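Local coordinates for protein Old Yellow Enzyme (Pichia, PDB 6AGZ) that probably uses bound flavin mononucleotide to reduce the carbon-carbon double bond of enone compounds asymmetrically, as an old yellow enzyme, at residues T347-R355 / L380-P388. Numbering follows the deposited sequence.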
loop_
_atom_site.group_PDB
_atom_site.type_symbol
_atom_site.label_atom_id
_atom_site.label_comp_id
_atom_site.label_asym_id
_atom_site.label_seq_id
_atom_site.Cartn_x
_atom_site.Cartn_y
_atom_site.Cartn_z
ATOM N N THR A 347 -25.635 -18.358 7.877
ATOM C CA THR A 347 -26.906 -18.047 8.525
ATOM C C THR A 347 -27.980 -19.062 8.153
ATOM O O THR A 347 -28.805 -19.438 8.995
ATOM C CB THR A 347 -27.360 -16.636 8.151
ATOM O OG1 THR A 347 -27.639 -16.575 6.746
ATOM C CG2 THR A 347 -26.279 -15.619 8.494
ATOM N N SER A 348 -27.993 -19.514 6.900
ATOM C CA SER A 348 -29.014 -20.428 6.408
ATOM C C SER A 348 -28.550 -21.878 6.385
ATOM O O SER A 348 -29.337 -22.763 6.031
ATOM C CB SER A 348 -29.463 -20.009 5.007
ATOM O OG SER A 348 -28.382 -20.033 4.091
ATOM N N ASN A 349 -27.297 -22.143 6.750
ATOM C CA ASN A 349 -26.740 -23.494 6.775
ATOM C C ASN A 349 -26.049 -23.705 8.112
ATOM O O ASN A 349 -24.846 -23.433 8.249
ATOM C CB ASN A 349 -25.772 -23.717 5.614
ATOM C CG ASN A 349 -26.437 -23.563 4.260
ATOM O OD1 ASN A 349 -26.585 -22.455 3.742
ATOM N ND2 ASN A 349 -26.842 -24.686 3.681
ATOM N N PRO A 350 -26.775 -24.179 9.129
ATOM C CA PRO A 350 -26.133 -24.442 10.424
ATOM C C PRO A 350 -25.081 -25.533 10.360
ATOM O O PRO A 350 -24.163 -25.539 11.189
ATOM C CB PRO A 350 -27.308 -24.842 11.329
ATOM C CG PRO A 350 -28.353 -25.343 10.396
ATOM C CD PRO A 350 -28.211 -24.508 9.146
ATOM N N ASP A 351 -25.182 -26.455 9.401
ATOM C CA ASP A 351 -24.184 -27.497 9.194
ATOM C C ASP A 351 -23.288 -27.202 7.995
ATOM O O ASP A 351 -22.868 -28.125 7.290
ATOM C CB ASP A 351 -24.871 -28.854 9.035
ATOM C CG ASP A 351 -25.884 -28.866 7.909
ATOM O OD1 ASP A 351 -26.290 -27.770 7.466
ATOM O OD2 ASP A 351 -26.275 -29.967 7.467
ATOM N N LEU A 352 -22.990 -25.927 7.751
ATOM C CA LEU A 352 -22.151 -25.541 6.620
ATOM C C LEU A 352 -20.786 -26.224 6.590
ATOM O O LEU A 352 -20.337 -26.580 5.486
ATOM C CB LEU A 352 -21.980 -24.013 6.606
ATOM C CG LEU A 352 -21.177 -23.434 5.435
ATOM C CD1 LEU A 352 -21.957 -23.588 4.139
ATOM C CD2 LEU A 352 -20.813 -21.975 5.673
ATOM N N PRO A 353 -20.077 -26.428 7.711
ATOM C CA PRO A 353 -18.785 -27.133 7.621
ATOM C C PRO A 353 -18.877 -28.504 6.974
ATOM O O PRO A 353 -18.030 -28.845 6.140
ATOM C CB PRO A 353 -18.340 -27.222 9.085
ATOM C CG PRO A 353 -18.955 -26.037 9.725
ATOM C CD PRO A 353 -20.289 -25.865 9.060
ATOM N N ASN A 354 -19.880 -29.308 7.332
ATOM C CA ASN A 354 -19.988 -30.636 6.737
ATOM C C ASN A 354 -20.440 -30.570 5.285
ATOM O O ASN A 354 -20.019 -31.400 4.469
ATOM C CB ASN A 354 -20.935 -31.508 7.559
ATOM C CG ASN A 354 -20.295 -32.011 8.837
ATOM O OD1 ASN A 354 -19.086 -31.878 9.030
ATOM N ND2 ASN A 354 -21.098 -32.606 9.710
ATOM N N ARG A 355 -21.290 -29.597 4.940
ATOM C CA ARG A 355 -21.744 -29.473 3.559
ATOM C C ARG A 355 -20.594 -29.080 2.639
ATOM O O ARG A 355 -20.466 -29.608 1.527
ATOM C CB ARG A 355 -22.880 -28.453 3.456
ATOM C CG ARG A 355 -24.178 -28.872 4.134
ATOM C CD ARG A 355 -25.362 -28.115 3.565
ATOM N NE ARG A 355 -26.386 -27.879 4.578
ATOM C CZ ARG A 355 -27.637 -27.508 4.320
ATOM N NH1 ARG A 355 -28.024 -27.327 3.070
ATOM N NH2 ARG A 355 -28.485 -27.316 5.320
ATOM N N LEU A 380 -33.765 -19.666 13.583
ATOM C CA LEU A 380 -33.641 -21.055 14.010
ATOM C C LEU A 380 -34.489 -21.997 13.166
ATOM O O LEU A 380 -34.560 -23.192 13.473
ATOM C CB LEU A 380 -34.023 -21.198 15.485
ATOM C CG LEU A 380 -33.082 -20.576 16.517
ATOM C CD1 LEU A 380 -33.635 -20.764 17.920
ATOM C CD2 LEU A 380 -31.691 -21.177 16.400
ATOM N N THR A 381 -35.135 -21.492 12.114
ATOM C CA THR A 381 -36.013 -22.309 11.287
ATOM C C THR A 381 -35.264 -23.134 10.250
ATOM O O THR A 381 -35.884 -23.975 9.590
ATOM C CB THR A 381 -37.042 -21.423 10.576
ATOM O OG1 THR A 381 -36.390 -20.260 10.049
ATOM C CG2 THR A 381 -38.133 -20.992 11.542
ATOM N N TRP A 382 -33.961 -22.920 10.089
ATOM C CA TRP A 382 -33.199 -23.636 9.079
ATOM C C TRP A 382 -32.931 -25.067 9.523
ATOM O O TRP A 382 -32.559 -25.319 10.673
ATOM C CB TRP A 382 -31.877 -22.922 8.800
ATOM C CG TRP A 382 -32.045 -21.472 8.494
ATOM C CD1 TRP A 382 -31.743 -20.422 9.312
ATOM C CD2 TRP A 382 -32.571 -20.904 7.289
ATOM N NE1 TRP A 382 -32.041 -19.236 8.687
ATOM C CE2 TRP A 382 -32.551 -19.504 7.444
ATOM C CE3 TRP A 382 -33.052 -21.444 6.092
ATOM C CZ2 TRP A 382 -32.995 -18.636 6.448
ATOM C CZ3 TRP A 382 -33.493 -20.580 5.105
ATOM C CH2 TRP A 382 -33.461 -19.192 5.288
ATOM N N GLY A 383 -33.122 -26.005 8.601
ATOM C CA GLY A 383 -32.811 -27.390 8.870
ATOM C C GLY A 383 -31.400 -27.754 8.451
ATOM O O GLY A 383 -30.715 -27.010 7.751
ATOM N N LYS A 384 -30.963 -28.925 8.903
ATOM C CA LYS A 384 -29.705 -29.482 8.434
ATOM C C LYS A 384 -29.856 -29.921 6.978
ATOM O O LYS A 384 -30.916 -29.773 6.361
ATOM C CB LYS A 384 -29.272 -30.642 9.327
ATOM C CG LYS A 384 -29.124 -30.276 10.799
ATOM C CD LYS A 384 -27.781 -30.734 11.346
ATOM C CE LYS A 384 -27.789 -30.814 12.866
ATOM N NZ LYS A 384 -27.619 -29.479 13.507
ATOM N N TYR A 385 -28.777 -30.457 6.412
ATOM C CA TYR A 385 -28.824 -30.931 5.035
ATOM C C TYR A 385 -29.902 -31.996 4.872
ATOM O O TYR A 385 -30.019 -32.912 5.691
ATOM C CB TYR A 385 -27.468 -31.491 4.608
ATOM C CG TYR A 385 -27.548 -32.318 3.346
ATOM C CD1 TYR A 385 -27.717 -31.714 2.106
ATOM C CD2 TYR A 385 -27.468 -33.705 3.393
ATOM C CE1 TYR A 385 -27.799 -32.466 0.950
ATOM C CE2 TYR A 385 -27.548 -34.465 2.242
ATOM C CZ TYR A 385 -27.714 -33.841 1.023
ATOM O OH TYR A 385 -27.793 -34.594 -0.125
ATOM N N GLY A 386 -30.696 -31.867 3.810
ATOM C CA GLY A 386 -31.771 -32.795 3.540
ATOM C C GLY A 386 -33.017 -32.602 4.374
ATOM O O GLY A 386 -34.011 -33.301 4.141
ATOM N N GLU A 387 -33.002 -31.677 5.340
ATOM C CA GLU A 387 -34.151 -31.382 6.176
ATOM C C GLU A 387 -34.835 -30.103 5.708
ATOM O O GLU A 387 -34.177 -29.190 5.199
ATOM C CB GLU A 387 -33.727 -31.236 7.641
ATOM C CG GLU A 387 -33.248 -32.536 8.268
ATOM C CD GLU A 387 -32.664 -32.339 9.652
ATOM O OE1 GLU A 387 -32.506 -31.175 10.074
ATOM O OE2 GLU A 387 -32.366 -33.351 10.321
ATOM N N PRO A 388 -36.152 -30.007 5.854
ATOM C CA PRO A 388 -36.877 -28.864 5.294
ATOM C C PRO A 388 -36.780 -27.627 6.173
ATOM O O PRO A 388 -36.535 -27.694 7.379
ATOM C CB PRO A 388 -38.320 -29.373 5.223
ATOM C CG PRO A 388 -38.418 -30.302 6.384
ATOM C CD PRO A 388 -37.064 -30.968 6.503
HETATM O O HOH W 1 -30.140 -17.903 10.895
HETATM O O HOH W 2 -30.787 -25.157 5.806
HETATM O O HOH W 3 -31.292 -27.863 4.517
#
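Asp351 shares its carboxylate between the two segments: OD2 accepts a hydrogen bond from Tyr385 N at 2.8 Å, with a 153° N-H...O angle, while OD1 is gripped by Arg355. The contact lies after the last strand of the TIM barrel, 338-341, where helix 344-348 passes through a type I turn (Asn349 to Leu352) into helix 352-358, and the loop 380-388 packs against that junction. Arg355 binds side-on, placing NE 2.9 Å and NH2 3.1 Å from OD1 of Asp351; both nitrogens meet OD1 close to the guanidinium plane, which fixes its rotation. Tyr385 CA lies over one guanidinium face, 3.6 Å above the plane and offset toward the rim, and NH1 bonds onward to Thr363 and Pro361. With CG of Asp351 between its backbone N and carbonyl carbon (chi1 57°), the carboxylate reaches both partners. Replacing this aspartate by an alanine would probably leave the Tyr385 N-H without its acceptor and Arg355 without its counter-charge, its guanidinium less restrained. Two waters extend the polar seam: one sits between Ser348 O and Gly383 O and accepts a weak bond from Arg355 NH2, the other lies between Arg355 NH2 and Lys384 O. Next to this seam the indole of Trp382 packs over the backbone at Thr347 and Ser348 in a CH-pi contact: Ser348 CA lies 3.7 Å from the centroid of the five-membered ring, 8° off its normal. Alongside, CD of Pro350 meets CB of Trp382 at 4.0 Å. Beside the five-membered ring, a water 2.8 Å from Thr347 O accepts a weak bond from Trp382 NE1.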